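Local structure of specific mitochondrial acyl carrier protein (3CE7) at residues E46-T49 against R53-D56. The protein probably carries growing acyl chains during mitochondrial fatty acid synthesis, as acyl carrier proteins do. Sequence-based numbering, arbitrary orientation.
Sequences ELRT and RLWD
In the long loop that joins helix 17-29 to helix 57-71 of the acyl carrier protein fold, the chain doubles back on itself and forms a single antiparallel beta bridge just before the second helix begins. Arg48 and Leu54 are its non-hydrogen-bonded pair, with CA atoms 4.5 Å apart, and two backbone bonds flank them. Trp55 N donates to Leu47 O (2.8 Å, 168° at the hydrogen), and Thr49 N donates to Arg53 O at 2.9 Å. Each carbonyl also receives a CA-H contact, Leu47 O from Leu54 CA at 3.3 Å and Arg53 O from Arg48 CA.

Side chains pack on both sides of this bridge. On one, Arg48 bends at chi3 (-66°), which turns its guanidinium back over Leu54; CD2 of that leucine lies over one face of the group, off towards its rim, 3.6 Å from NH1. On the other, Thr49 CG2 rests against Trp55, 3.7 Å from CA and 4.1 Å from the ring atom CE3. With chi1 at 69°, Thr49 OG1 lies instead beside Arg53 CG and makes a weak hydrogen bond with Glu51 N. The buried indole is anchored by NE1 to Thr60 OG1 in helix 57-71 and leans on Phe31. Asp56 is the N-cap of helix 57-71: its carboxylate caps a backbone N within the first turn, while its own N is held by Asp59 OD2, consistent with a capping box. Arg53 NH1 also forms a salt bridge with Asp56 OD2, 2.7 Å away.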
ATOM      1  N   GLU A  46      10.613   6.558  -4.168  1.00 25.63           N
ATOM      2  CA  GLU A  46      10.877   7.926  -4.612  1.00 26.87           C
ATOM      3  C   GLU A  46      10.122   8.972  -3.766  1.00 26.09           C
ATOM      4  O   GLU A  46      10.340  10.178  -3.913  1.00 26.47           O
ATOM      5  CB  GLU A  46      10.637   8.044  -6.133  1.00 27.29           C
ATOM      6  CG  GLU A  46      11.733   7.300  -6.939  1.00 29.68           C
ATOM      7  CD  GLU A  46      11.358   6.897  -8.380  1.00 30.09           C
ATOM      8  OE1 GLU A  46      10.347   7.379  -8.933  1.00 33.91           O
ATOM      9  OE2 GLU A  46      12.108   6.079  -8.967  1.00 34.84           O
ATOM     10  N   LEU A  47       9.287   8.493  -2.841  1.00 24.78           N
ATOM     11  CA  LEU A  47       8.438   9.339  -2.007  1.00 24.66           C
ATOM     12  C   LEU A  47       9.142   9.796  -0.735  1.00 24.61           C
ATOM     13  O   LEU A  47       9.858   9.024  -0.116  1.00 24.80           O
ATOM     14  CB  LEU A  47       7.164   8.584  -1.607  1.00 24.50           C
ATOM     15  CG  LEU A  47       6.222   8.131  -2.728  1.00 24.30           C
ATOM     16  CD1 LEU A  47       5.112   7.242  -2.154  1.00 25.07           C
ATOM     17  CD2 LEU A  47       5.643   9.323  -3.491  1.00 25.33           C
ATOM     18  N   ARG A  48       8.898  11.044  -0.341  1.00 25.39           N
ATOM     19  CA  ARG A  48       9.460  11.582   0.896  1.00 26.11           C
ATOM     20  C   ARG A  48       8.498  11.398   2.066  1.00 26.17           C
ATOM     21  O   ARG A  48       7.338  11.825   2.005  1.00 25.67           O
ATOM     22  CB  ARG A  48       9.823  13.056   0.724  1.00 26.66           C
ATOM     23  CG  ARG A  48      10.754  13.573   1.809  1.00 28.97           C
ATOM     24  CD  ARG A  48      11.512  14.809   1.338  1.00 31.15           C
ATOM     25  NE  ARG A  48      12.429  14.517   0.239  1.00 34.04           N
ATOM     26  CZ  ARG A  48      13.673  14.065   0.386  1.00 35.21           C
ATOM     27  NH1 ARG A  48      14.416  13.834  -0.687  1.00 37.04           N
ATOM     28  NH2 ARG A  48      14.177  13.832   1.595  1.00 35.80           N
ATOM     29  N   THR A  49       9.000  10.779   3.132  1.00 26.96           N
ATOM     30  CA  THR A  49       8.192  10.492   4.326  1.00 28.24           C
ATOM     31  C   THR A  49       8.234  11.641   5.338  1.00 29.74           C
ATOM     32  O   THR A  49       8.978  12.609   5.155  1.00 29.67           O
ATOM     33  CB  THR A  49       8.643   9.186   5.008  1.00 28.13           C
ATOM     34  OG1 THR A  49       9.945   9.367   5.588  1.00 28.21           O
ATOM     35  CG2 THR A  49       8.678   8.033   4.007  1.00 28.40           C
ATOM     36  N   ARG A  53      13.058  11.837   4.745  1.00 32.86           N
ATOM     37  CA  ARG A  53      13.934  10.889   4.076  1.00 31.42           C
ATOM     38  C   ARG A  53      13.065  10.176   3.043  1.00 29.86           C
ATOM     39  O   ARG A  53      11.834  10.242   3.120  1.00 29.91           O
ATOM     40  CB  ARG A  53      14.527   9.880   5.071  1.00 31.53           C
ATOM     41  CG  ARG A  53      13.509   8.950   5.728  1.00 32.60           C
ATOM     42  CD  ARG A  53      14.139   8.114   6.833  0.50 32.43           C
ATOM     43  NE  ARG A  53      14.845   6.940   6.316  0.50 34.38           N
ATOM     44  CZ  ARG A  53      15.725   6.222   7.011  0.50 35.21           C
ATOM     45  NH1 ARG A  53      16.313   5.169   6.455  0.50 35.73           N
ATOM     46  NH2 ARG A  53      16.025   6.554   8.262  0.50 35.16           N
ATOM     47  N   LEU A  54      13.691   9.505   2.086  1.00 28.25           N
ATOM     48  CA  LEU A  54      12.932   8.721   1.120  1.00 26.52           C
ATOM     49  C   LEU A  54      12.397   7.433   1.749  1.00 25.09           C
ATOM     50  O   LEU A  54      13.047   6.812   2.595  1.00 24.44           O
ATOM     51  CB  LEU A  54      13.763   8.419  -0.129  1.00 27.58           C
ATOM     52  CG  LEU A  54      14.224   9.644  -0.935  1.00 27.92           C
ATOM     53  CD1 LEU A  54      15.023   9.210  -2.147  1.00 29.33           C
ATOM     54  CD2 LEU A  54      13.057  10.528  -1.362  1.00 29.70           C
ATOM     55  N   TRP A  55      11.195   7.060   1.329  1.00 23.26           N
ATOM     56  CA  TRP A  55      10.558   5.806   1.710  1.00 22.18           C
ATOM     57  C   TRP A  55      11.524   4.637   1.531  1.00 21.77           C
ATOM     58  O   TRP A  55      12.194   4.533   0.500  1.00 22.22           O
ATOM     59  CB  TRP A  55       9.358   5.614   0.788  1.00 21.49           C
ATOM     60  CG  TRP A  55       8.490   4.413   1.041  1.00 20.93           C
ATOM     61  CD1 TRP A  55       8.800   3.096   0.830  1.00 21.06           C
ATOM     62  CD2 TRP A  55       7.144   4.443   1.512  1.00 21.09           C
ATOM     63  NE1 TRP A  55       7.718   2.294   1.163  1.00 19.91           N
ATOM     64  CE2 TRP A  55       6.687   3.100   1.573  1.00 21.15           C
ATOM     65  CE3 TRP A  55       6.271   5.476   1.883  1.00 20.30           C
ATOM     66  CZ2 TRP A  55       5.396   2.762   2.012  1.00 19.83           C
ATOM     67  CZ3 TRP A  55       4.981   5.140   2.325  1.00 20.89           C
ATOM     68  CH2 TRP A  55       4.562   3.789   2.380  1.00 20.49           C
ATOM     69  N   ASP A  56      11.604   3.758   2.527  1.00 21.17           N
ATOM     70  CA  ASP A  56      12.516   2.617   2.452  1.00 21.69           C
ATOM     71  C   ASP A  56      11.841   1.298   2.854  1.00 21.13           C
ATOM     72  O   ASP A  56      10.615   1.258   3.022  1.00 20.48           O
ATOM     73  CB  ASP A  56      13.789   2.887   3.280  1.00 22.34           C
ATOM     74  CG  ASP A  56      13.505   3.087   4.764  1.00 25.17           C
ATOM     75  OD1 ASP A  56      12.380   2.796   5.218  1.00 24.16           O
ATOM     76  OD2 ASP A  56      14.431   3.532   5.491  1.00 28.84           O
TER